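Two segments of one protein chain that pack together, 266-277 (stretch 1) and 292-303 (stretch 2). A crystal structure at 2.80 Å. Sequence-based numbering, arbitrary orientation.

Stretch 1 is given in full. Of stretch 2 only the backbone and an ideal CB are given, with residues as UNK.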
# COMPACT_ATOMS: atom_id res chain seq x y z
N HIS A 266 9.87 -42.65 -10.67
CA HIS A 266 8.46 -42.42 -10.43
C HIS A 266 8.22 -41.19 -9.58
O HIS A 266 8.80 -41.03 -8.50
CB HIS A 266 7.82 -43.64 -9.78
CG HIS A 266 7.97 -44.89 -10.57
ND1 HIS A 266 7.33 -45.11 -11.77
CD2 HIS A 266 8.72 -46.00 -10.35
CE1 HIS A 266 7.66 -46.30 -12.24
NE2 HIS A 266 8.51 -46.86 -11.40
N HIS A 267 7.37 -40.30 -10.08
CA HIS A 267 7.03 -39.09 -9.36
C HIS A 267 5.69 -38.56 -9.80
O HIS A 267 5.18 -38.91 -10.86
CB HIS A 267 8.11 -38.01 -9.54
CG HIS A 267 8.51 -37.80 -10.97
ND1 HIS A 267 7.67 -37.26 -11.92
CD2 HIS A 267 9.67 -38.11 -11.61
CE1 HIS A 267 8.30 -37.22 -13.08
NE2 HIS A 267 9.51 -37.73 -12.92
N LYS A 268 5.10 -37.77 -8.93
CA LYS A 268 3.84 -37.14 -9.25
C LYS A 268 3.87 -35.72 -8.71
O LYS A 268 4.30 -35.48 -7.57
CB LYS A 268 2.67 -37.95 -8.65
CG LYS A 268 1.30 -37.35 -8.93
CD LYS A 268 0.87 -37.60 -10.36
CE LYS A 268 0.63 -39.09 -10.61
NZ LYS A 268 0.05 -39.37 -11.97
N VAL A 269 3.43 -34.80 -9.56
CA VAL A 269 3.15 -33.42 -9.19
C VAL A 269 1.64 -33.32 -9.16
O VAL A 269 0.96 -33.62 -10.15
CB VAL A 269 3.75 -32.42 -10.22
CG1 VAL A 269 3.17 -31.06 -10.03
CG2 VAL A 269 5.24 -32.37 -10.10
N VAL A 270 1.09 -32.96 -8.01
CA VAL A 270 -0.35 -32.80 -7.89
C VAL A 270 -0.70 -31.32 -7.69
O VAL A 270 -0.18 -30.68 -6.76
CB VAL A 270 -0.93 -33.64 -6.73
CG1 VAL A 270 -2.44 -33.59 -6.75
CG2 VAL A 270 -0.46 -35.07 -6.85
N VAL A 271 -1.55 -30.78 -8.55
CA VAL A 271 -2.03 -29.42 -8.37
C VAL A 271 -3.43 -29.42 -7.78
O VAL A 271 -4.37 -29.88 -8.43
CB VAL A 271 -2.04 -28.67 -9.70
CG1 VAL A 271 -2.34 -27.20 -9.46
CG2 VAL A 271 -0.70 -28.80 -10.40
N PHE A 272 -3.60 -28.92 -6.57
CA PHE A 272 -4.94 -28.76 -6.00
C PHE A 272 -5.44 -27.35 -6.28
O PHE A 272 -4.79 -26.38 -5.87
CB PHE A 272 -4.93 -28.94 -4.48
CG PHE A 272 -4.79 -30.35 -4.01
CD1 PHE A 272 -4.93 -31.41 -4.88
CD2 PHE A 272 -4.53 -30.62 -2.68
CE1 PHE A 272 -4.80 -32.72 -4.43
CE2 PHE A 272 -4.39 -31.92 -2.22
CZ PHE A 272 -4.52 -32.97 -3.10
N MET A 273 -6.57 -27.23 -6.97
CA MET A 273 -7.20 -25.92 -7.10
C MET A 273 -8.46 -25.89 -6.22
O MET A 273 -9.22 -26.86 -6.17
CB MET A 273 -7.54 -25.60 -8.55
CG MET A 273 -8.44 -26.64 -9.13
SD MET A 273 -8.34 -26.87 -10.90
CE MET A 273 -9.37 -25.52 -11.40
N GLY A 274 -8.66 -24.77 -5.51
CA GLY A 274 -9.79 -24.62 -4.61
C GLY A 274 -11.14 -24.45 -5.29
O GLY A 274 -12.19 -24.65 -4.68
N SER A 275 -11.10 -24.06 -6.56
CA SER A 275 -12.30 -23.87 -7.37
C SER A 275 -12.04 -24.24 -8.83
O SER A 275 -10.94 -24.02 -9.33
CB SER A 275 -12.76 -22.42 -7.32
OG SER A 275 -13.58 -22.12 -8.44
N PRO A 276 -13.04 -24.82 -9.51
CA PRO A 276 -12.90 -25.14 -10.95
C PRO A 276 -12.69 -23.90 -11.84
O PRO A 276 -12.33 -24.05 -13.00
CB PRO A 276 -14.24 -25.81 -11.29
CG PRO A 276 -15.18 -25.44 -10.18
CD PRO A 276 -14.33 -25.29 -8.96
N ALA A 277 -12.90 -22.70 -11.32
CA ALA A 277 -12.65 -21.53 -12.15
C ALA A 277 -11.15 -21.35 -12.42
O ALA A 277 -10.75 -20.71 -13.39
CB ALA A 277 -13.24 -20.28 -11.50
N UNK A 292 8.54 -30.33 -19.28
CA UNK A 292 9.78 -30.58 -18.56
C UNK A 292 9.87 -32.07 -18.22
O UNK A 292 10.86 -32.51 -17.65
CB UNK A 292 9.86 -29.72 -17.29
N UNK A 293 8.81 -32.82 -18.54
CA UNK A 293 8.82 -34.25 -18.35
C UNK A 293 8.19 -34.74 -17.06
O UNK A 293 8.56 -35.79 -16.56
CB UNK A 293 10.27 -34.75 -18.42
N UNK A 294 7.28 -33.96 -16.48
CA UNK A 294 6.65 -34.34 -15.22
C UNK A 294 5.29 -35.01 -15.40
O UNK A 294 4.60 -34.79 -16.40
CB UNK A 294 6.49 -33.10 -14.33
N UNK A 295 4.91 -35.85 -14.43
CA UNK A 295 3.58 -36.44 -14.41
C UNK A 295 2.71 -35.62 -13.48
O UNK A 295 2.95 -35.55 -12.26
CB UNK A 295 3.62 -37.91 -13.97
N UNK A 296 1.68 -35.03 -14.06
CA UNK A 296 0.89 -34.04 -13.38
C UNK A 296 -0.56 -34.46 -13.28
O UNK A 296 -1.17 -34.81 -14.29
CB UNK A 296 1.00 -32.69 -14.09
N UNK A 297 -1.11 -34.36 -12.07
CA UNK A 297 -2.54 -34.53 -11.85
C UNK A 297 -3.14 -33.21 -11.43
O UNK A 297 -2.60 -32.50 -10.57
CB UNK A 297 -2.82 -35.61 -10.80
N UNK A 298 -4.27 -32.87 -12.04
CA UNK A 298 -5.04 -31.70 -11.64
C UNK A 298 -6.21 -32.14 -10.77
O UNK A 298 -7.02 -32.97 -11.19
CB UNK A 298 -5.53 -30.92 -12.86
N UNK A 299 -6.31 -31.60 -9.56
CA UNK A 299 -7.41 -31.96 -8.69
C UNK A 299 -8.15 -30.73 -8.17
O UNK A 299 -7.56 -29.68 -7.99
CB UNK A 299 -6.90 -32.80 -7.52
N UNK A 300 -9.44 -30.88 -7.94
CA UNK A 300 -10.22 -29.79 -7.39
C UNK A 300 -10.65 -30.17 -5.98
O UNK A 300 -11.24 -31.22 -5.78
CB UNK A 300 -11.43 -29.47 -8.27
N UNK A 301 -10.33 -29.32 -5.01
CA UNK A 301 -10.76 -29.47 -3.62
C UNK A 301 -10.52 -28.18 -2.84
O UNK A 301 -9.56 -27.45 -3.08
CB UNK A 301 -10.03 -30.64 -2.95
N UNK A 302 -11.39 -27.95 -1.87
CA UNK A 302 -11.38 -26.75 -1.05
C UNK A 302 -10.87 -27.08 0.35
O UNK A 302 -11.20 -28.12 0.90
CB UNK A 302 -12.78 -26.13 -0.98
N UNK A 303 -10.04 -26.22 0.93
CA UNK A 303 -9.66 -26.43 2.33
C UNK A 303 -10.69 -25.80 3.30
O UNK A 303 -10.61 -26.00 4.52
CB UNK A 303 -8.27 -25.84 2.58

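The two segments run side by side as parallel strands, joined by six backbone hydrogen bonds, from Val269 N to the carbonyl O of position 295 (2.8 Å) to the amide N of position 301 to Met273 O (2.9 Å). The ladder uses backbone atoms alone and, apart from excluding proline as a donor at 297, 299 and 301, says little about side chains.

Position 292 has nothing of stretch 1 near its CB, so the contact sets no preference; it is Leu292. At 293 phi is 95°, and a CB would be jammed against the preceding carbonyl O. Glycine is called for, and Gly293 ends a helix there in a Schellman motif.

At 294 the CB points sideways, 4.5 Å from Val269 CG2, and a medium or large apolar group would suit. Leu294 places CD1 3.9 Å from Val269 CG2.

The CB of 295 points toward stretch 1, 4.4 Å from Lys268 NZ and 3.6 Å from His267 O. An acid or a polar side chain would be reasonable. Asp295 does not use the lysine: its OD2 lies 5.4 Å from Lys268 NZ and 3.3 Å from the backbone His267 O.

Positions 296, 298 and 300 share the sheet face of Val269, Val271 and Met273, where aliphatic residues fit. At 296 the CB is 4.1 Å from Val269 O, between two valines; Val296 sets CG1 4.4 Å from Val269 CG1 and 4.2 Å from Val271 CG2. At 298 the CB lies farther off, 4.7 Å from Val271 O, leaving room for a longer chain; Leu298 reaches back with CD2 to 3.8 Å from Val271 CB. At 300 the CB is 4.0 Å from Met273 O and 5.1 Å from Pro276 N, suiting a compact aliphatic group; Val300 packs CG2 3.6 Å from Met273 CG and CG1 3.9 Å from Pro276 CD.

The other face carries Val270 and Phe272, with the end of Lys268 close to 297. There the CB is 4.9 Å from Lys268 NZ, within reach of a short acid or polar group; an aliphatic one could meet Val270. Asp297 forms a long salt bridge, OD2 to Lys268 NZ at 3.7 Å. At 299 the CB sits 3.6 Å from Phe272 CD1 and 4.6 Å from Val270 CG1, favouring an aliphatic stem; stretch 1 does not fix what lies beyond. Arg299 lays CG 3.8 Å from Val270 CG1, and its guanidinium leads away to hydrogen bonds elsewhere in the structure.

At 301 the CB points away, yet lies 5.3 Å from Phe272 CG; Val, Thr or Ile could reach the ring. Thr301 does, its CG2 over one face, 4.2 Å from the Phe272 ring centroid, in a CH-pi contact.

At 302 the CB is 4.0 Å from Gly274 O, uncrowded by stretch 1, and many residues would do; Ser302 hydrogen-bonds through OG just outside the stretches. At 303 stretch 1 sets no preference; it is Ala303.

Stretch 2 (292-303) LGLDVDLRVTSA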
# COMPACT_ATOMS: atom_id res chain seq x y z
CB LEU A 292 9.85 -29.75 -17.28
CG LEU A 292 10.04 -28.27 -17.53
CD1 LEU A 292 9.66 -27.47 -16.30
CD2 LEU A 292 11.50 -28.02 -17.91
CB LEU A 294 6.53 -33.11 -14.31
CG LEU A 294 7.83 -32.39 -13.95
CD1 LEU A 294 7.53 -31.18 -13.07
CD2 LEU A 294 8.79 -33.33 -13.23
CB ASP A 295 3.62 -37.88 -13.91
CG ASP A 295 4.65 -38.69 -14.61
OD1 ASP A 295 5.08 -38.25 -15.70
OD2 ASP A 295 5.03 -39.74 -14.07
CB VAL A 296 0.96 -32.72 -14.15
CG1 VAL A 296 0.29 -31.58 -13.36
CG2 VAL A 296 2.38 -32.42 -14.47
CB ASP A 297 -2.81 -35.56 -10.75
CG ASP A 297 -3.03 -36.93 -11.28
OD1 ASP A 297 -3.29 -37.05 -12.50
OD2 ASP A 297 -3.00 -37.88 -10.47
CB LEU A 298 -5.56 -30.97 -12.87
CG LEU A 298 -4.53 -30.38 -13.83
CD1 LEU A 298 -5.21 -29.59 -14.95
CD2 LEU A 298 -3.54 -29.51 -13.08
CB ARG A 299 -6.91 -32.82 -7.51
CG ARG A 299 -6.04 -33.98 -7.91
CD ARG A 299 -6.82 -34.97 -8.73
NE ARG A 299 -8.04 -35.35 -8.04
CZ ARG A 299 -8.14 -36.40 -7.23
NH1 ARG A 299 -7.08 -37.18 -7.01
NH2 ARG A 299 -9.29 -36.66 -6.62
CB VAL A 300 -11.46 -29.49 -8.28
CG1 VAL A 300 -12.31 -28.36 -7.69
CG2 VAL A 300 -11.03 -29.14 -9.69
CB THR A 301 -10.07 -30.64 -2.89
OG1 THR A 301 -10.69 -30.83 -1.60
CG2 THR A 301 -8.57 -30.38 -2.72
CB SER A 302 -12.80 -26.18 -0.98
OG SER A 302 -12.88 -24.88 -0.43
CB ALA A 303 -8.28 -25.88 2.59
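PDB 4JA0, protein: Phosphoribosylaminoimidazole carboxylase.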